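Local coordinates for glideosome-associated protein 50 (Plasmodium falciparum 3D7, PDB 3TGH) that is a component of the glideosome, the motor complex of gliding motility and host cell invasion, and may anchor it to the inner membrane complex, at residues V35-S40 against M72-T78; F29-V35 against F276-E280. All blocks are in the same frame, centred on the assembly; numbering follows the deposited sequence.

Overall arrangement
Both contacts reach one seven-stranded mixed sheet of the metallophosphoesterase fold, their centres about 10 Å apart. Along the chain 29-35, 35-40 and 72-78 follow one another, Val35 taking part in both contacts; 276-280 comes some 240 residues after the helix end, so contact 1 falls within the span that contact 2 closes. Contact 1 pairs strands 37-40 and 75-78 in the parallel half; contact 2 sets the end of helix 17-32 on strand 275-282, beyond strand 4-8. Ile30 of that helix packs on contact 1, its CG2 3.4 Å from Met74 CE and its CD1 3.9 Å from Ile38 CD1. The helix thus ties late strand 275-282 to the N-terminal part of the phosphatase-like domain.

Contact 1. Residues V35-S40 against M72-T78; sequences VTFIVS and MYMPFFT
Strands 37-40 and 75-78 pair in parallel as the two strands of a beta-alpha-beta unit, with helix 56-62 in the crossover, within the calcineurin-like phosphoesterase fold. Their backbones are extended (Ile38 phi/psi -121/141, Phe76 -123/91) and their axes approach to 4.6 Å at 18°. Ile38 is paired with Phe76 (CA-CA 4.8 Å) and Val39 with Phe77 (CA-CA 4.7 Å). Three backbone hydrogen bonds join them: Ile38 N to Pro75 O (2.9 Å), Phe77 N to Ile38 O (2.8 Å) and Ser40 N to Phe77 O (2.9 Å).

On the face carrying Ile38 and Phe76, which helix 17-32 covers, Ile38 CG2 lies 3.7 Å from Phe76 CD1 and Ile38 CG1 4.0 Å from Met74 SD. On the other face, Phe37 (chi1 p) and Phe77 (chi1 m) form an offset edge-to-face pair, centroids 5.6 Å apart and planes at 83°, the edge of Phe77 meeting the face of Phe37.

Ser40 OG and Thr78 OG1 bond to Leu9 O and Asn44 OD1 respectively, while Ser40 CB sits 3.4 Å from Thr78 OG1.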
loop_
_atom_site.group_PDB
_atom_site.type_symbol
_atom_site.label_atom_id
_atom_site.label_comp_id
_atom_site.label_asym_id
_atom_site.label_seq_id
_atom_site.Cartn_x
_atom_site.Cartn_y
_atom_site.Cartn_z
ATOM N N VAL A 35 13.239 0.175 9.613
ATOM C CA VAL A 35 12.404 0.287 8.419
ATOM C C VAL A 35 13.080 1.232 7.425
ATOM O O VAL A 35 13.595 2.279 7.819
ATOM C CB VAL A 35 11.003 0.800 8.781
ATOM C CG1 VAL A 35 10.227 1.236 7.529
ATOM C CG2 VAL A 35 10.231 -0.277 9.570
ATOM N N THR A 36 13.088 0.860 6.147
ATOM C CA THR A 36 13.728 1.687 5.112
ATOM C C THR A 36 12.775 2.370 4.116
ATOM O O THR A 36 13.198 3.244 3.363
ATOM C CB THR A 36 14.795 0.892 4.349
ATOM O OG1 THR A 36 14.196 -0.268 3.765
ATOM C CG2 THR A 36 15.924 0.475 5.306
ATOM N N PHE A 37 11.499 1.992 4.117
ATOM C CA PHE A 37 10.484 2.757 3.394
ATOM C C PHE A 37 9.088 2.458 3.917
ATOM O O PHE A 37 8.883 1.508 4.671
ATOM C CB PHE A 37 10.554 2.552 1.873
ATOM C CG PHE A 37 10.318 1.139 1.420
ATOM C CD1 PHE A 37 9.049 0.716 1.034
ATOM C CD2 PHE A 37 11.373 0.238 1.350
ATOM C CE1 PHE A 37 8.835 -0.588 0.593
ATOM C CE2 PHE A 37 11.169 -1.060 0.918
ATOM C CZ PHE A 37 9.889 -1.470 0.532
ATOM N N ILE A 38 8.159 3.319 3.538
ATOM C CA ILE A 38 6.772 3.236 3.975
ATOM C C ILE A 38 5.896 3.089 2.739
ATOM O O ILE A 38 6.153 3.711 1.703
ATOM C CB ILE A 38 6.362 4.510 4.754
ATOM C CG1 ILE A 38 7.267 4.720 5.977
ATOM C CG2 ILE A 38 4.889 4.453 5.165
ATOM C CD1 ILE A 38 7.333 6.182 6.438
ATOM N N VAL A 39 4.854 2.266 2.843
ATOM C CA VAL A 39 3.798 2.242 1.847
ATOM C C VAL A 39 2.513 2.695 2.524
ATOM O O VAL A 39 2.324 2.472 3.725
ATOM C CB VAL A 39 3.587 0.848 1.199
ATOM C CG1 VAL A 39 4.873 0.347 0.534
ATOM C CG2 VAL A 39 3.066 -0.172 2.220
ATOM N N SER A 40 1.625 3.315 1.758
ATOM C CA SER A 40 0.371 3.824 2.315
ATOM C C SER A 40 -0.852 3.334 1.551
ATOM O O SER A 40 -1.175 3.884 0.502
ATOM C CB SER A 40 0.394 5.349 2.344
ATOM O OG SER A 40 -0.797 5.864 2.919
ATOM N N MET A 72 13.150 9.921 9.829
ATOM C CA MET A 72 11.955 9.639 9.019
ATOM C C MET A 72 12.131 10.013 7.540
ATOM O O MET A 72 11.169 9.960 6.760
ATOM C CB MET A 72 10.734 10.352 9.613
ATOM C CG MET A 72 10.237 9.739 10.921
ATOM S SD MET A 72 9.491 8.118 10.673
ATOM C CE MET A 72 7.891 8.606 10.005
ATOM N N TYR A 73 13.350 10.364 7.134
ATOM C CA TYR A 73 13.575 10.702 5.735
ATOM C C TYR A 73 13.803 9.430 4.927
ATOM O O TYR A 73 14.920 8.906 4.855
ATOM C CB TYR A 73 14.729 11.691 5.555
ATOM C CG TYR A 73 14.877 12.143 4.120
ATOM C CD1 TYR A 73 13.827 12.782 3.467
ATOM C CD2 TYR A 73 16.058 11.926 3.411
ATOM C CE1 TYR A 73 13.944 13.199 2.151
ATOM C CE2 TYR A 73 16.183 12.342 2.087
ATOM C CZ TYR A 73 15.116 12.974 1.466
ATOM O OH TYR A 73 15.209 13.396 0.162
ATOM N N MET A 74 12.712 8.940 4.341
ATOM C CA MET A 74 12.699 7.730 3.533
ATOM C C MET A 74 11.497 7.811 2.589
ATOM O O MET A 74 10.621 8.656 2.783
ATOM C CB MET A 74 12.566 6.506 4.442
ATOM C CG MET A 74 11.276 6.471 5.265
ATOM S SD MET A 74 11.236 5.092 6.425
ATOM C CE MET A 74 12.522 5.605 7.577
ATOM N N PRO A 75 11.443 6.945 1.566
ATOM C CA PRO A 75 10.305 6.974 0.649
ATOM C C PRO A 75 8.986 6.678 1.339
ATOM O O PRO A 75 8.944 5.848 2.240
ATOM C CB PRO A 75 10.632 5.860 -0.353
ATOM C CG PRO A 75 12.106 5.744 -0.302
ATOM C CD PRO A 75 12.459 5.973 1.130
ATOM N N PHE A 76 7.945 7.387 0.907
ATOM C CA PHE A 76 6.563 7.195 1.338
ATOM C C PHE A 76 5.764 6.934 0.055
ATOM O O PHE A 76 5.322 7.881 -0.621
ATOM C CB PHE A 76 6.088 8.462 2.054
ATOM C CG PHE A 76 4.729 8.342 2.695
ATOM C CD1 PHE A 76 4.601 7.907 4.008
ATOM C CD2 PHE A 76 3.592 8.735 2.015
ATOM C CE1 PHE A 76 3.352 7.821 4.610
ATOM C CE2 PHE A 76 2.334 8.644 2.614
ATOM C CZ PHE A 76 2.223 8.182 3.908
ATOM N N PHE A 77 5.643 5.654 -0.307
ATOM C CA PHE A 77 5.006 5.234 -1.553
ATOM C C PHE A 77 3.519 5.186 -1.275
ATOM O O PHE A 77 3.060 4.354 -0.480
ATOM C CB PHE A 77 5.450 3.834 -1.985
ATOM C CG PHE A 77 6.908 3.726 -2.347
ATOM C CD1 PHE A 77 7.372 4.213 -3.557
ATOM C CD2 PHE A 77 7.799 3.091 -1.498
ATOM C CE1 PHE A 77 8.718 4.104 -3.892
ATOM C CE2 PHE A 77 9.141 2.981 -1.827
ATOM C CZ PHE A 77 9.598 3.486 -3.024
ATOM N N THR A 78 2.767 6.068 -1.912
ATOM C CA THR A 78 1.352 6.149 -1.623
ATOM C C THR A 78 0.471 6.000 -2.856
ATOM O O THR A 78 0.940 5.999 -3.989
ATOM C CB THR A 78 1.022 7.435 -0.842
ATOM O OG1 THR A 78 -0.318 7.327 -0.342
ATOM C CG2 THR A 78 1.154 8.669 -1.712
#

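Contact 2. Residues F29-V35 against F276-E280; sequences FIKNERV and FCVHE
Phe29, on the last turn of helix 17-32, offers its ring face to the edge of Phe276 in an offset edge-to-face pair: centroids 5.5 Å apart, planes at 78°, Phe29 CD1 3.8 Å from Phe276 CZ. Phe29 has chi1 m (-85°) and Phe276 chi1 p, and both CA-CB bonds point toward the opposing segment. Val278 (chi1 t) reaches from the strand to the helix end, its CG2 4.4 Å from Phe29 CB and its CG1 4.0 Å from Val35 CG2. Backbones stay well apart, the closest CA pair being Val35 and Val278 at 7.9 Å, so side chains alone make this helix-on-sheet packing of the metallophosphoesterase fold. The helix closes in a Schellman motif: Arg34 takes positive phi (59/47), Val35 N bonds to Ile30 O at 3.0 Å and Arg34 N to Lys31 O at 3.2 Å. This turn brings Val35 back over the extended strand 276-280, where Val278 also points toward the helix end, Glu280 starts sideways but brings its carboxylate near, and His279 points away. Glu33 OE1 and Glu280 OE2, both acceptors, come within 2.9 Å without hydrogen bonding; Lys289 NZ forms salt bridges to Glu33 OE2 and Glu280 OE2, offsetting the like charges.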
loop_
_atom_site.group_PDB
_atom_site.type_symbol
_atom_site.label_atom_id
_atom_site.label_comp_id
_atom_site.label_asym_id
_atom_site.label_seq_id
_atom_site.Cartn_x
_atom_site.Cartn_y
_atom_site.Cartn_z
ATOM N N PHE A 29 8.881 2.561 16.099
ATOM C CA PHE A 29 9.075 1.284 15.413
ATOM C C PHE A 29 9.923 1.411 14.162
ATOM O O PHE A 29 10.754 0.550 13.888
ATOM C CB PHE A 29 7.735 0.645 15.042
ATOM C CG PHE A 29 7.132 -0.171 16.140
ATOM C CD1 PHE A 29 6.494 0.436 17.207
ATOM C CD2 PHE A 29 7.206 -1.550 16.111
ATOM C CE1 PHE A 29 5.932 -0.320 18.229
ATOM C CE2 PHE A 29 6.645 -2.314 17.127
ATOM C CZ PHE A 29 6.008 -1.693 18.186
ATOM N N ILE A 30 9.705 2.468 13.388
ATOM C CA ILE A 30 10.492 2.674 12.171
ATOM C C ILE A 30 11.989 2.756 12.501
ATOM O O ILE A 30 12.814 2.139 11.818
ATOM C CB ILE A 30 10.000 3.909 11.392
ATOM C CG1 ILE A 30 8.712 3.543 10.647
ATOM C CG2 ILE A 30 11.064 4.402 10.407
ATOM C CD1 ILE A 30 8.005 4.715 10.035
ATOM N N LYS A 31 12.326 3.491 13.560
ATOM C CA LYS A 31 13.707 3.580 14.032
ATOM C C LYS A 31 14.210 2.226 14.545
ATOM O O LYS A 31 15.235 1.720 14.086
ATOM C CB LYS A 31 13.816 4.632 15.144
ATOM C CG LYS A 31 15.209 4.798 15.746
ATOM C CD LYS A 31 16.178 5.449 14.774
ATOM C CE LYS A 31 17.495 5.789 15.459
ATOM N NZ LYS A 31 18.438 6.487 14.543
ATOM N N ASN A 32 13.478 1.634 15.483
ATOM C CA ASN A 32 13.961 0.436 16.174
ATOM C C ASN A 32 13.996 -0.813 15.293
ATOM O O ASN A 32 14.875 -1.662 15.459
ATOM C CB ASN A 32 13.124 0.156 17.422
ATOM C CG ASN A 32 13.294 1.216 18.492
ATOM O OD1 ASN A 32 14.218 2.033 18.442
ATOM N ND2 ASN A 32 12.394 1.212 19.466
ATOM N N GLU A 33 13.041 -0.914 14.369
ATOM C CA GLU A 33 12.960 -2.051 13.450
ATOM C C GLU A 33 13.799 -1.843 12.187
ATOM O O GLU A 33 13.877 -2.748 11.362
ATOM C CB GLU A 33 11.503 -2.321 13.049
ATOM C CG GLU A 33 10.619 -2.848 14.172
ATOM C CD GLU A 33 10.628 -4.374 14.302
ATOM O OE1 GLU A 33 11.239 -5.070 13.459
ATOM O OE2 GLU A 33 10.007 -4.880 15.256
ATOM N N ARG A 34 14.425 -0.671 12.045
ATOM C CA ARG A 34 15.248 -0.338 10.875
ATOM C C ARG A 34 14.427 -0.417 9.579
ATOM O O ARG A 34 14.848 -1.006 8.587
ATOM C CB ARG A 34 16.499 -1.230 10.797
ATOM C CG ARG A 34 17.506 -1.004 11.930
ATOM C CD ARG A 34 18.134 -2.316 12.400
ATOM N NE ARG A 34 19.431 -2.116 13.048
ATOM C CZ ARG A 34 20.042 -3.007 13.832
ATOM N NH1 ARG A 34 19.479 -4.184 14.103
ATOM N NH2 ARG A 34 21.227 -2.716 14.362
ATOM N N VAL A 35 13.239 0.175 9.613
ATOM C CA VAL A 35 12.404 0.287 8.419
ATOM C C VAL A 35 13.080 1.232 7.425
ATOM O O VAL A 35 13.595 2.279 7.819
ATOM C CB VAL A 35 11.003 0.800 8.781
ATOM C CG1 VAL A 35 10.227 1.236 7.529
ATOM C CG2 VAL A 35 10.231 -0.277 9.570
ATOM N N PHE A 276 -0.814 0.339 12.870
ATOM C CA PHE A 276 -0.080 0.239 11.615
ATOM C C PHE A 276 0.577 -1.131 11.533
ATOM O O PHE A 276 0.519 -1.909 12.495
ATOM C CB PHE A 276 0.968 1.364 11.523
ATOM C CG PHE A 276 1.976 1.359 12.647
ATOM C CD1 PHE A 276 3.171 0.659 12.527
ATOM C CD2 PHE A 276 1.738 2.069 13.813
ATOM C CE1 PHE A 276 4.090 0.640 13.566
ATOM C CE2 PHE A 276 2.649 2.070 14.851
ATOM C CZ PHE A 276 3.832 1.360 14.731
ATOM N N CYS A 277 1.217 -1.423 10.401
ATOM C CA CYS A 277 1.941 -2.682 10.226
ATOM C C CYS A 277 3.413 -2.470 9.938
ATOM O O CYS A 277 3.794 -1.475 9.320
ATOM C CB CYS A 277 1.376 -3.461 9.053
ATOM S SG CYS A 277 -0.274 -4.018 9.286
ATOM N N VAL A 278 4.223 -3.432 10.364
ATOM C CA VAL A 278 5.612 -3.515 9.956
ATOM C C VAL A 278 5.824 -4.885 9.307
ATOM O O VAL A 278 5.383 -5.909 9.835
ATOM C CB VAL A 278 6.564 -3.309 11.141
ATOM C CG1 VAL A 278 8.012 -3.469 10.686
ATOM C CG2 VAL A 278 6.339 -1.928 11.756
ATOM N N HIS A 279 6.481 -4.895 8.151
ATOM C CA HIS A 279 6.637 -6.108 7.356
ATOM C C HIS A 279 8.117 -6.368 7.164
ATOM O O HIS A 279 8.882 -5.436 6.948
ATOM C CB HIS A 279 5.985 -5.964 5.983
ATOM C CG HIS A 279 4.599 -5.405 6.010
ATOM N ND1 HIS A 279 3.474 -6.198 6.020
ATOM C CD2 HIS A 279 4.157 -4.124 6.004
ATOM C CE1 HIS A 279 2.396 -5.431 6.023
ATOM N NE2 HIS A 279 2.785 -4.168 6.014
ATOM N N GLU A 280 8.499 -7.637 7.231
ATOM C CA GLU A 280 9.890 -8.049 7.076
ATOM C C GLU A 280 9.983 -9.143 6.002
ATOM O O GLU A 280 9.385 -10.212 6.146
ATOM C CB GLU A 280 10.438 -8.560 8.420
ATOM C CG GLU A 280 10.266 -7.576 9.600
ATOM C CD GLU A 280 10.515 -8.196 10.984
ATOM O OE1 GLU A 280 10.714 -9.426 11.098
ATOM O OE2 GLU A 280 10.500 -7.435 11.974
#